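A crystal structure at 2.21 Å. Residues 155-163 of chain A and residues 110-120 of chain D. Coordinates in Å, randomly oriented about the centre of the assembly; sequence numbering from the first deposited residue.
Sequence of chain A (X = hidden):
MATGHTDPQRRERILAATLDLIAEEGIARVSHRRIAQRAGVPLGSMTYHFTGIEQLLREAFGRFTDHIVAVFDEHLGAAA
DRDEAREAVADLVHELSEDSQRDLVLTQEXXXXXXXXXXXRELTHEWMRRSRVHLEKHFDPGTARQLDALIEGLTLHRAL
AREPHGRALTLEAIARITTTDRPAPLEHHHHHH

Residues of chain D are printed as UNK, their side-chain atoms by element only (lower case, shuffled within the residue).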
# COMPACT_ATOMS: atom_id res chain seq x y z
N THR A 155 8.67 -0.42 4.11
CA THR A 155 7.82 -1.34 4.84
C THR A 155 7.05 -2.23 3.87
O THR A 155 7.03 -3.46 4.00
CB THR A 155 6.81 -0.57 5.71
OG1 THR A 155 7.52 0.22 6.68
CG2 THR A 155 5.87 -1.52 6.42
N LEU A 156 6.44 -1.59 2.89
CA LEU A 156 5.65 -2.27 1.88
C LEU A 156 6.49 -3.25 1.08
O LEU A 156 6.08 -4.38 0.84
CB LEU A 156 5.01 -1.25 0.95
CG LEU A 156 3.92 -1.69 -0.04
CD1 LEU A 156 4.54 -2.44 -1.21
CD2 LEU A 156 2.90 -2.56 0.69
N HIS A 157 7.67 -2.82 0.64
CA HIS A 157 8.51 -3.71 -0.14
C HIS A 157 9.08 -4.87 0.64
O HIS A 157 9.32 -5.93 0.07
CB HIS A 157 9.63 -2.94 -0.84
CG HIS A 157 9.16 -2.20 -2.06
ND1 HIS A 157 10.03 -1.67 -2.99
CD2 HIS A 157 7.91 -1.92 -2.51
CE1 HIS A 157 9.33 -1.10 -3.96
NE2 HIS A 157 8.05 -1.25 -3.69
N ARG A 158 9.28 -4.70 1.95
CA ARG A 158 9.79 -5.81 2.75
C ARG A 158 8.65 -6.79 3.04
O ARG A 158 8.81 -8.01 2.91
CB ARG A 158 10.36 -5.34 4.09
CG ARG A 158 11.68 -4.64 4.01
CD ARG A 158 12.38 -4.67 5.37
NE ARG A 158 13.08 -5.93 5.62
CZ ARG A 158 12.69 -6.87 6.48
NH1 ARG A 158 13.43 -7.97 6.62
NH2 ARG A 158 11.59 -6.74 7.20
N ALA A 159 7.51 -6.25 3.43
CA ALA A 159 6.34 -7.05 3.77
C ALA A 159 5.85 -7.95 2.63
O ALA A 159 5.55 -9.12 2.85
CB ALA A 159 5.21 -6.15 4.23
N LEU A 160 5.78 -7.41 1.42
CA LEU A 160 5.29 -8.20 0.29
C LEU A 160 6.41 -8.79 -0.54
O LEU A 160 6.22 -9.09 -1.71
CB LEU A 160 4.39 -7.35 -0.59
CG LEU A 160 3.17 -6.75 0.13
CD1 LEU A 160 2.40 -5.86 -0.82
CD2 LEU A 160 2.30 -7.87 0.68
N ALA A 161 7.58 -8.96 0.07
CA ALA A 161 8.72 -9.53 -0.64
C ALA A 161 8.77 -11.04 -0.48
O ALA A 161 8.26 -11.59 0.49
CB ALA A 161 10.03 -8.92 -0.13
N ARG A 162 9.37 -11.70 -1.46
CA ARG A 162 9.55 -13.14 -1.39
C ARG A 162 10.85 -13.25 -0.62
O ARG A 162 11.05 -14.19 0.16
CB ARG A 162 9.70 -13.74 -2.79
CG ARG A 162 10.04 -15.23 -2.80
CD ARG A 162 9.00 -16.05 -2.04
NE ARG A 162 7.71 -16.11 -2.72
CZ ARG A 162 7.47 -16.83 -3.82
NH1 ARG A 162 6.26 -16.83 -4.36
NH2 ARG A 162 8.44 -17.55 -4.37
N GLU A 163 11.72 -12.27 -0.82
CA GLU A 163 13.01 -12.20 -0.15
C GLU A 163 13.24 -10.74 0.28
O GLU A 163 13.83 -9.95 -0.46
CB GLU A 163 14.11 -12.66 -1.10
CG GLU A 163 13.87 -14.04 -1.71
CD GLU A 163 14.96 -14.44 -2.69
OE1 GLU A 163 15.16 -13.72 -3.70
OE2 GLU A 163 15.62 -15.48 -2.45
N UNK D 110 -4.00 -5.53 -5.43
CA UNK D 110 -2.91 -6.49 -5.50
C UNK D 110 -2.15 -6.51 -4.17
O UNK D 110 -1.79 -7.56 -3.66
c UNK D 110 0.19 -6.38 -7.85
c UNK D 110 -1.96 -6.14 -6.64
c UNK D 110 -0.79 -8.36 -6.69
c UNK D 110 -0.60 -6.86 -6.65
N UNK D 111 -1.91 -5.33 -3.60
CA UNK D 111 -1.21 -5.25 -2.33
C UNK D 111 -1.95 -5.96 -1.19
O UNK D 111 -1.34 -6.62 -0.36
c UNK D 111 0.97 -3.98 -3.61
c UNK D 111 2.16 -2.07 -4.44
c UNK D 111 1.97 -3.44 -4.41
o UNK D 111 3.15 -1.56 -5.25
c UNK D 111 1.36 -1.24 -3.67
c UNK D 111 0.15 -3.17 -2.82
c UNK D 111 0.35 -1.80 -2.86
c UNK D 111 -0.93 -3.79 -1.96
N UNK D 112 -3.27 -5.84 -1.17
CA UNK D 112 -4.06 -6.50 -0.14
C UNK D 112 -4.03 -8.02 -0.30
O UNK D 112 -3.90 -8.75 0.68
c UNK D 112 -6.37 -6.77 0.85
o UNK D 112 -5.56 -4.61 0.14
c UNK D 112 -5.52 -6.01 -0.17
N UNK D 113 -4.14 -8.48 -1.55
CA UNK D 113 -4.12 -9.92 -1.83
C UNK D 113 -2.79 -10.53 -1.42
O UNK D 113 -2.75 -11.60 -0.81
c UNK D 113 -4.38 -11.64 -3.79
c UNK D 113 -4.50 -11.71 -5.31
c UNK D 113 -5.53 -12.38 -3.13
c UNK D 113 -4.37 -10.17 -3.33
N UNK D 114 -1.69 -9.86 -1.77
CA UNK D 114 -0.36 -10.37 -1.42
C UNK D 114 -0.14 -10.35 0.10
O UNK D 114 0.55 -11.21 0.65
c UNK D 114 0.71 -9.57 -2.14
N UNK D 115 -0.71 -9.36 0.78
CA UNK D 115 -0.57 -9.29 2.24
C UNK D 115 -1.28 -10.48 2.88
O UNK D 115 -0.76 -11.10 3.82
c UNK D 115 -1.16 -7.97 2.77
N UNK D 116 -2.46 -10.80 2.36
CA UNK D 116 -3.28 -11.91 2.86
C UNK D 116 -2.78 -13.30 2.48
O UNK D 116 -2.81 -14.21 3.30
c UNK D 116 -7.02 -10.88 2.43
c UNK D 116 -4.71 -11.81 2.33
n UNK D 116 -7.88 -10.56 5.07
n UNK D 116 -8.94 -8.59 4.54
n UNK D 116 -7.83 -9.77 2.92
c UNK D 116 -8.21 -9.63 4.18
c UNK D 116 -5.59 -10.78 2.98
N UNK D 117 -2.35 -13.45 1.23
CA UNK D 117 -1.88 -14.74 0.72
C UNK D 117 -0.48 -14.70 0.12
O UNK D 117 -0.30 -14.44 -1.07
o UNK D 117 -5.19 -16.72 -1.55
n UNK D 117 -6.36 -14.89 -0.98
c UNK D 117 -4.31 -15.38 0.23
c UNK D 117 -5.32 -15.72 -0.85
c UNK D 117 -2.88 -15.25 -0.32
N UNK D 118 0.54 -14.98 0.95
CA UNK D 118 1.96 -14.99 0.58
C UNK D 118 2.25 -15.58 -0.79
O UNK D 118 3.25 -15.23 -1.41
c UNK D 118 0.38 -15.39 2.36
c UNK D 118 1.81 -15.34 2.89
c UNK D 118 2.59 -15.80 1.70
N UNK D 119 1.40 -16.49 -1.25
CA UNK D 119 1.60 -17.11 -2.55
C UNK D 119 1.68 -16.05 -3.64
O UNK D 119 2.49 -16.13 -4.57
c UNK D 119 0.48 -18.08 -2.85
N UNK D 120 0.83 -15.03 -3.52
CA UNK D 120 0.81 -13.96 -4.49
C UNK D 120 1.99 -13.02 -4.38
O UNK D 120 2.19 -12.17 -5.24
o UNK D 120 -5.09 -16.20 -5.82
c UNK D 120 -2.51 -14.58 -3.78
c UNK D 120 -3.64 -15.32 -4.13
c UNK D 120 -3.19 -14.91 -6.45
c UNK D 120 -3.97 -15.48 -5.47
c UNK D 120 -2.06 -14.16 -6.09
c UNK D 120 -0.50 -13.17 -4.38
c UNK D 120 -1.71 -13.99 -4.76

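Position 110 of chain D carries four carbons, forked at the second, and none comes within contact distance of chain A. The fork on the second carbon, with no heteroatom, identifies leucine, Leu110(D), a buried apolar side chain set sideways to the other stretch.

Position 111 has one carbon leading to a six-carbon ring that bears an oxygen, and this ring meets two leucines of chain A. It is tyrosine. CD1 of Leu156(A) lies over one face of the Tyr111(D) ring, 4.2 Å from its centroid and 15° off the ring normal, a CH-pi contact. CD1 of Leu160(A) approaches obliquely, 3.7 Å from Tyr111(D) CD1. A flat aromatic suits this place because it offers a broad apolar surface to methyl groups, while its hydroxyl is hydrogen-bonded elsewhere in the structure.

Position 112 shows one carbon carrying an oxygen and a carbon. This branching at CB is threonine; the CA-to-CB bond of Thr112(D) points away from chain A, and its hydroxyl is hydrogen-bonded to a residue close to the stretch.

Position 113 again has four carbons forked at the second, without a contact to chain A. It is leucine, and the end of the buried Leu113(D) side chain leads away from the other stretch.

Position 114 has a single carbon, directed toward chain A, and is therefore alanine. CB of Ala114(D) lies 3.7 Å from Leu160(A) CD2, which also comes within 3.5 Å of the Ala114(D) backbone C. So short a side chain lets the leucine methyl settle against the main chain itself.

Position 115 also has one carbon, set sideways: a second alanine. Leu160(A) CD2 lies 3.4 Å from Ala115(D) N and 4.0 Å from its CB. That N already donates to Tyr111(D) O at 3.0 Å, so the helix can accept an apolar neighbour here without leaving its amide unpaired.

Position 116 has three carbons, a nitrogen, then a carbon bearing two more nitrogens, none touching chain A: arginine. The CA-to-CB bond of Arg116(D) points away; its several donors suit a partly exposed site, and its terminal nitrogens are hydrogen-bonded elsewhere.

Position 117 has three carbons, the last carrying one oxygen and one nitrogen, without contact to chain A. That O and N pair marks glutamine, whose polar amide suits an exposed site. Gln117(D) is the first residue to leave helical phi/psi.

Position 118 has three carbons closing a ring onto the backbone N, not in contact with chain A: proline. Pro118(D), lacking an amide hydrogen, fits a turn beyond the helix.

Position 119 has one carbon, pointing away, and is alanine. The backbone of Ala119(D) makes the contact, its O lying 3.8 Å from Arg162(A) NH1, near the guanidinium plane but not hydrogen-bonded.

Position 120 has one carbon and an oxygen-bearing six-carbon ring; its CA-to-CB bond points away, and no side-chain atom comes nearer to the chain A stretch than 7.7 Å. It is tyrosine, whose large, mainly apolar ring suits a buried site. Tyr120(D) N donates to Gln117(D) O at 2.8 Å, a bond that closes the short 3-10 turn.

The contact is thus mainly apolar packing, with no hydrogen bond across it. Leu160(A), just past its helix, reaches both the tyrosine ring and the alanine pair, while Leu156(A), one turn earlier, covers a ring face.

Chain D, residues 110-120: LYTLAARQPAY
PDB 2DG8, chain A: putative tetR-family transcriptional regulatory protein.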